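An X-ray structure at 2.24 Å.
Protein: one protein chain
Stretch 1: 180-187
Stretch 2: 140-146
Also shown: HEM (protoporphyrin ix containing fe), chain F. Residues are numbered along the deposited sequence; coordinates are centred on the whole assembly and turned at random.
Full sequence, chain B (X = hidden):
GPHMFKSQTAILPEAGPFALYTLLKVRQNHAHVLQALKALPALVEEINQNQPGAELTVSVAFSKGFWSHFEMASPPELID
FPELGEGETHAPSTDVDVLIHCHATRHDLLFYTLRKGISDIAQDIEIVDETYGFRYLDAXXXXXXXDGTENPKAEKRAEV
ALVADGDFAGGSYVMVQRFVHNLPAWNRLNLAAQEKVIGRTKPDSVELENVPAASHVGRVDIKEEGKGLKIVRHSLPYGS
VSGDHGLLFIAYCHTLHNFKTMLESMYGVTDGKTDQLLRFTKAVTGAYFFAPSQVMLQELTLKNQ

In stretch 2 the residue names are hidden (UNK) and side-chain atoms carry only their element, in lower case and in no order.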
ATOM      1  N   VAL B 180       4.684  -9.452 -11.645  1.00 24.81           N
ATOM      2  CA  VAL B 180       5.727  -9.381 -10.631  1.00 25.90           C
ATOM      3  C   VAL B 180       7.079  -9.204 -11.314  1.00 26.57           C
ATOM      4  O   VAL B 180       7.466 -10.010 -12.161  1.00 27.57           O
ATOM      5  CB  VAL B 180       5.752 -10.637  -9.744  1.00 25.71           C
ATOM      6  CG1 VAL B 180       6.826 -10.511  -8.673  1.00 26.46           C
ATOM      7  CG2 VAL B 180       4.389 -10.865  -9.112  1.00 25.59           C
ATOM      8  N   HIS B 181       7.791  -8.144 -10.944  1.00 28.15           N
ATOM      9  CA  HIS B 181       9.028  -7.772 -11.623  1.00 28.68           C
ATOM     10  C   HIS B 181      10.273  -8.407 -11.008  1.00 29.91           C
ATOM     11  O   HIS B 181      10.348  -8.620  -9.799  1.00 29.48           O
ATOM     12  CB  HIS B 181       9.188  -6.249 -11.630  1.00 27.44           C
ATOM     13  CG  HIS B 181       8.253  -5.546 -12.564  1.00 26.17           C
ATOM     14  ND1 HIS B 181       7.301  -6.212 -13.305  1.00 26.18           N
ATOM     15  CD2 HIS B 181       8.126  -4.235 -12.879  1.00 25.65           C
ATOM     16  CE1 HIS B 181       6.627  -5.342 -14.035  1.00 24.83           C
ATOM     17  NE2 HIS B 181       7.108  -4.136 -13.795  1.00 24.37           N
ATOM     18  N   ASN B 182      11.244  -8.707 -11.864  1.00 31.21           N
ATOM     19  CA  ASN B 182      12.573  -9.114 -11.427  1.00 33.08           C
ATOM     20  C   ASN B 182      13.538  -7.957 -11.659  1.00 33.97           C
ATOM     21  O   ASN B 182      14.267  -7.934 -12.650  1.00 34.02           O
ATOM     22  CB  ASN B 182      13.038 -10.366 -12.176  1.00 34.08           C
ATOM     23  CG  ASN B 182      14.302 -10.975 -11.585  1.00 38.79           C
ATOM     24  OD1 ASN B 182      15.066 -10.307 -10.887  1.00 35.76           O
ATOM     25  ND2 ASN B 182      14.528 -12.252 -11.870  1.00 40.66           N
ATOM     26  N   LEU B 183      13.528  -6.995 -10.744  1.00 33.16           N
ATOM     27  CA  LEU B 183      14.328  -5.780 -10.891  1.00 34.40           C
ATOM     28  C   LEU B 183      15.850  -5.997 -10.962  1.00 35.79           C
ATOM     29  O   LEU B 183      16.515  -5.328 -11.755  1.00 35.84           O
ATOM     30  CB  LEU B 183      14.003  -4.806  -9.755  1.00 33.79           C
ATOM     31  CG  LEU B 183      12.589  -4.223  -9.777  1.00 32.95           C
ATOM     32  CD1 LEU B 183      12.434  -3.149  -8.717  1.00 32.93           C
ATOM     33  CD2 LEU B 183      12.254  -3.671 -11.154  1.00 33.71           C
ATOM     34  N   PRO B 184      16.415  -6.910 -10.140  1.00 36.12           N
ATOM     35  CA  PRO B 184      17.866  -7.113 -10.271  1.00 36.78           C
ATOM     36  C   PRO B 184      18.296  -7.611 -11.653  1.00 36.48           C
ATOM     37  O   PRO B 184      19.293  -7.128 -12.188  1.00 40.36           O
ATOM     38  CB  PRO B 184      18.167  -8.170  -9.203  1.00 36.79           C
ATOM     39  CG  PRO B 184      17.104  -7.975  -8.183  1.00 36.02           C
ATOM     40  CD  PRO B 184      15.876  -7.618  -8.962  1.00 35.08           C
ATOM     41  N   ALA B 185      17.555  -8.562 -12.212  1.00 36.51           N
ATOM     42  CA  ALA B 185      17.856  -9.089 -13.538  1.00 37.43           C
ATOM     43  C   ALA B 185      17.725  -7.998 -14.593  1.00 37.08           C
ATOM     44  O   ALA B 185      18.512  -7.935 -15.539  1.00 38.15           O
ATOM     45  CB  ALA B 185      16.943 -10.260 -13.865  1.00 37.19           C
ATOM     46  N   TRP B 186      16.726  -7.139 -14.422  1.00 35.57           N
ATOM     47  CA  TRP B 186      16.501  -6.032 -15.344  1.00 35.19           C
ATOM     48  C   TRP B 186      17.581  -4.964 -15.190  1.00 36.19           C
ATOM     49  O   TRP B 186      17.940  -4.282 -16.151  1.00 35.39           O
ATOM     50  CB  TRP B 186      15.115  -5.427 -15.116  1.00 33.54           C
ATOM     51  CG  TRP B 186      14.859  -4.186 -15.914  1.00 33.09           C
ATOM     52  CD1 TRP B 186      14.894  -2.902 -15.459  1.00 32.94           C
ATOM     53  CD2 TRP B 186      14.538  -4.110 -17.309  1.00 33.02           C
ATOM     54  NE1 TRP B 186      14.609  -2.030 -16.481  1.00 34.34           N
ATOM     55  CE2 TRP B 186      14.392  -2.747 -17.629  1.00 32.85           C
ATOM     56  CE3 TRP B 186      14.362  -5.062 -18.317  1.00 32.34           C
ATOM     57  CZ2 TRP B 186      14.067  -2.312 -18.913  1.00 31.59           C
ATOM     58  CZ3 TRP B 186      14.044  -4.627 -19.593  1.00 31.70           C
ATOM     59  CH2 TRP B 186      13.901  -3.264 -19.879  1.00 31.55           C
ATOM     60  N   ASN B 187      18.103  -4.834 -13.975  1.00 36.83           N
ATOM     61  CA  ASN B 187      19.130  -3.843 -13.674  1.00 37.69           C
ATOM     62  C   ASN B 187      20.457  -4.153 -14.366  1.00 38.49           C
ATOM     63  O   ASN B 187      21.260  -3.253 -14.617  1.00 38.91           O
ATOM     64  CB  ASN B 187      19.340  -3.746 -12.161  1.00 39.83           C
ATOM     65  CG  ASN B 187      20.297  -2.630 -11.772  1.00 46.11           C
ATOM     66  OD1 ASN B 187      20.338  -1.578 -12.412  1.00 43.15           O
ATOM     67  ND2 ASN B 187      21.073  -2.858 -10.719  1.00 42.00           N
ATOM     68  N   UNK B 140       6.007   6.653 -14.288  1.00 25.55           N
ATOM     69  CA  UNK B 140       6.937   5.621 -14.721  1.00 26.07           C
ATOM     70  C   UNK B 140       6.595   4.264 -14.124  1.00 25.77           C
ATOM     71  O   UNK B 140       6.075   4.170 -13.014  1.00 25.16           O
ATOM     72  c   UNK B 140      10.267   7.620 -14.621  1.00 31.35           C
ATOM     73  c   UNK B 140       8.759   7.427 -14.685  1.00 32.58           C
ATOM     74  n   UNK B 140      10.919   7.259 -15.875  1.00 39.33           N
ATOM     75  n   UNK B 140      11.826   7.706 -17.942  1.00 30.98           N
ATOM     76  c   UNK B 140       8.374   5.996 -14.345  1.00 27.29           C
ATOM     77  c   UNK B 140      11.234   8.126 -16.833  1.00 33.55           C
ATOM     78  n   UNK B 140      10.960   9.415 -16.682  1.00 32.53           N
ATOM     79  N   UNK B 141       6.880   3.213 -14.882  1.00 25.35           N
ATOM     80  CA  UNK B 141       6.864   1.860 -14.351  1.00 25.17           C
ATOM     81  C   UNK B 141       8.128   1.695 -13.516  1.00 25.84           C
ATOM     82  O   UNK B 141       9.072   2.473 -13.663  1.00 26.35           O
ATOM     83  c   UNK B 141       6.795   0.830 -15.485  1.00 25.25           C
ATOM     84  c   UNK B 141       6.708  -0.597 -14.982  1.00 24.71           C
ATOM     85  o   UNK B 141       7.749  -1.282 -14.942  1.00 25.33           O
ATOM     86  o   UNK B 141       5.595  -1.037 -14.631  1.00 23.96           O
ATOM     87  N   UNK B 142       8.156   0.696 -12.641  1.00 25.27           N
ATOM     88  CA  UNK B 142       9.329   0.456 -11.800  1.00 26.13           C
ATOM     89  C   UNK B 142      10.524  -0.014 -12.623  1.00 27.66           C
ATOM     90  O   UNK B 142      11.623  -0.196 -12.101  1.00 27.86           O
ATOM     91  c   UNK B 142       6.514  -0.332  -7.390  1.00 23.51           C
ATOM     92  c   UNK B 142       8.027  -0.044  -9.678  1.00 25.47           C
ATOM     93  c   UNK B 142       9.003  -0.565 -10.714  1.00 26.04           C
ATOM     94  s   UNK B 142       7.495  -1.314  -8.524  1.00 24.29           S
ATOM     95  N   UNK B 143      10.292  -0.207 -13.914  1.00 27.09           N
ATOM     96  CA  UNK B 143      11.338  -0.582 -14.849  1.00 28.64           C
ATOM     97  C   UNK B 143      12.139   0.655 -15.261  1.00 28.76           C
ATOM     98  O   UNK B 143      13.192   0.549 -15.889  1.00 29.91           O
ATOM     99  c   UNK B 143      10.092  -0.247 -17.011  1.00 27.92           C
ATOM    100  o   UNK B 143      11.760  -1.979 -16.797  1.00 38.34           O
ATOM    101  c   UNK B 143      10.739  -1.269 -16.092  1.00 29.44           C
ATOM    102  N   UNK B 144      11.627   1.827 -14.898  1.00 28.13           N
ATOM    103  CA  UNK B 144      12.298   3.082 -15.183  1.00 28.26           C
ATOM    104  C   UNK B 144      11.783   3.757 -16.440  1.00 29.21           C
ATOM    105  O   UNK B 144      12.146   4.894 -16.738  1.00 28.97           O
ATOM    106  N   UNK B 145      10.936   3.048 -17.181  1.00 28.11           N
ATOM    107  CA  UNK B 145      10.355   3.578 -18.410  1.00 27.53           C
ATOM    108  C   UNK B 145       8.979   4.175 -18.154  1.00 26.75           C
ATOM    109  O   UNK B 145       8.216   3.665 -17.335  1.00 26.89           O
ATOM    110  c   UNK B 145      13.995   1.386 -21.251  1.00 30.59           C
ATOM    111  c   UNK B 145      13.702   1.001 -19.955  1.00 30.75           C
ATOM    112  c   UNK B 145      11.567   2.104 -20.094  1.00 28.48           C
ATOM    113  c   UNK B 145      12.494   1.357 -19.385  1.00 29.31           C
ATOM    114  c   UNK B 145      13.079   2.126 -21.972  1.00 29.88           C
ATOM    115  c   UNK B 145      10.251   2.485 -19.477  1.00 28.13           C
ATOM    116  c   UNK B 145      11.871   2.480 -21.394  1.00 29.57           C
ATOM    117  N   UNK B 146       8.664   5.256 -18.857  1.00 26.04           N
ATOM    118  CA  UNK B 146       7.357   5.888 -18.741  1.00 26.05           C
ATOM    119  C   UNK B 146       6.276   4.979 -19.317  1.00 25.72           C
ATOM    120  O   UNK B 146       6.438   4.419 -20.402  1.00 24.47           O
ATOM    121  c   UNK B 146       8.383   8.185 -18.880  1.00 27.84           C
ATOM    122  c   UNK B 146       7.321   7.251 -19.461  1.00 26.82           C
ATOM    123  c   UNK B 146       5.938   7.879 -19.361  1.00 25.23           C
ATOM    124  c   UNK B 146       8.433   9.543 -19.547  1.00 28.53           C
TER
HETATM  125  CHA HEM F 401       3.096   0.431 -24.431  1.00 24.51           C
HETATM  126  CHB HEM F 401      -0.267  -3.058 -24.197  1.00 23.66           C
HETATM  127  CHC HEM F 401       2.085  -5.133 -20.479  1.00 23.49           C
HETATM  128  CHD HEM F 401       4.907  -1.201 -20.180  1.00 24.63           C
HETATM  129  C1A HEM F 401       1.981  -0.333 -24.697  1.00 24.82           C
HETATM  130  C2A HEM F 401       1.004  -0.091 -25.739  1.00 25.10           C
HETATM  131  C3A HEM F 401       0.077  -1.052 -25.672  1.00 24.49           C
HETATM  132  C4A HEM F 401       0.434  -1.939 -24.585  1.00 23.72           C
HETATM  133  CMA HEM F 401      -1.162  -1.209 -26.581  1.00 23.93           C
HETATM  134  CAA HEM F 401       1.039   1.077 -26.750  1.00 24.63           C
HETATM  135  CBA HEM F 401       1.528   0.545 -28.096  1.00 26.60           C
HETATM  136  CGA HEM F 401       1.731   1.685 -29.056  1.00 26.68           C
HETATM  137  O1A HEM F 401       2.779   2.372 -28.954  1.00 26.84           O
HETATM  138  O2A HEM F 401       0.846   1.898 -29.922  1.00 27.26           O
HETATM  139  C1B HEM F 401       0.124  -3.960 -23.235  1.00 23.33           C
HETATM  140  C2B HEM F 401      -0.465  -5.263 -23.021  1.00 23.47           C
HETATM  141  C3B HEM F 401       0.164  -5.846 -22.001  1.00 23.67           C
HETATM  142  C4B HEM F 401       1.196  -4.935 -21.521  1.00 22.62           C
HETATM  143  CMB HEM F 401      -1.634  -5.876 -23.824  1.00 22.57           C
HETATM  144  CAB HEM F 401      -0.204  -7.256 -21.486  1.00 21.91           C
HETATM  145  CBB HEM F 401       0.393  -7.809 -20.432  1.00 23.47           C
HETATM  146  C1C HEM F 401       3.039  -4.237 -20.043  1.00 23.69           C
HETATM  147  C2C HEM F 401       3.917  -4.400 -18.898  1.00 24.21           C
HETATM  148  C3C HEM F 401       4.696  -3.303 -18.819  1.00 24.32           C
HETATM  149  C4C HEM F 401       4.335  -2.426 -19.915  1.00 24.78           C
HETATM  150  CMC HEM F 401       3.903  -5.636 -17.968  1.00 22.87           C
HETATM  151  CAC HEM F 401       5.811  -2.932 -17.810  1.00 23.95           C
HETATM  152  CBC HEM F 401       6.275  -3.741 -16.852  1.00 25.54           C
HETATM  153  C1D HEM F 401       4.779  -0.461 -21.338  1.00 24.16           C
HETATM  154  C2D HEM F 401       5.680   0.585 -21.763  1.00 24.82           C
HETATM  155  C3D HEM F 401       5.113   1.099 -23.092  1.00 24.26           C
HETATM  156  C4D HEM F 401       3.927   0.309 -23.337  1.00 24.13           C
HETATM  157  CMD HEM F 401       6.947   1.088 -21.037  1.00 24.94           C
HETATM  158  CAD HEM F 401       5.695   2.217 -23.980  1.00 24.58           C
HETATM  159  CBD HEM F 401       5.168   3.579 -23.543  1.00 24.72           C
HETATM  160  CGD HEM F 401       3.680   3.650 -23.763  1.00 25.80           C
HETATM  161  O1D HEM F 401       2.919   3.446 -22.783  1.00 24.26           O
HETATM  162  O2D HEM F 401       3.250   3.913 -24.917  1.00 25.58           O
HETATM  163  NA  HEM F 401       1.600  -1.470 -24.012  1.00 25.41           N
HETATM  164  NB  HEM F 401       1.134  -3.793 -22.304  1.00 24.74           N
HETATM  165  NC  HEM F 401       3.326  -3.023 -20.638  1.00 25.38           N
HETATM  166  ND  HEM F 401       3.770  -0.591 -22.286  1.00 25.53           N
HETATM  167 FE   HEM F 401       2.526  -2.250 -22.357  1.00 29.49          FE

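Position 140 carries seven side-chain atoms: three carbons in a row, a nitrogen, then a carbon bearing two more nitrogens. They do not touch stretch 1. That is a guanidinium group, so the residue is Arg-140. Its NE and NH2 donate to the backbone O of position 144, at 2.8 and 3.1 Å, and so brace the loop from within.

Position 141 has two side-chain carbons, the second carrying two oxygens. This is a short carboxylate, and one oxygen lies 3.1 Å from NE2 of His-181, near the plane of the imidazole. Four heavy atoms in this pattern give Asp-141. His-181 NE2 donates to Asp-141 OD2. The same OD2 accepts from the backbone N of position 143 at 2.9 Å.

Position 142 shows an unbranched chain of two carbons, a sulfur and a final carbon. Its CA-to-CB bond points toward stretch 1, but the end of the chain leads away. CB sits 4.4 Å from CD2 of His-181, and the backbone O is 3.7 Å from CD2 of Leu-183. The thioether identifies Met-142.

Position 143 has one carbon bearing one oxygen and one carbon. The side-chain oxygen lies over one face of the Trp-186 indole, but the model places it too close there for that approach to be interpreted. The backbone O accepts from Trp-186 NE1 at 3.0 Å. A branch of this kind, with a hydroxyl and a methyl, is Thr-143.

Position 144 has no side-chain atoms, so it is Gly-144. At its backbone angles, with phi at 97°, a CB would be jammed against the preceding carbonyl O. It closes a type I turn that starts at Asp-141, with Gly-144 N bonded to Asp-141 O at 2.9 Å.

Position 145 has one carbon followed by a ring of six carbons, with no oxygen. One ring carbon is 3.5 Å from CZ2 of Trp-186, at the edge of the indole. The two six-membered rings meet obliquely, with planes at 68°. This is Phe-145.

Position 146 has four carbons forked at the first, one arm two carbons long. It is out of reach of stretch 1, but its backbone O is 3.4 Å from CMD of the heme. This is Ile-146.

The contact rests on two hydrogen bonds, from His-181 to a carboxylate and from Trp-186 to a backbone carbonyl. Both acceptors belong to residues of the turn. Trp-186 and Phe-145 add apolar contact, and Leu-183 CD2 packs against the backbone O of Met-142. The heme borders this site: its CBC lies 3.2 Å from His-181 NE2 and 3.4 Å from Asp-141 OD2.

Stretch 2 140-146: RDMTGFI
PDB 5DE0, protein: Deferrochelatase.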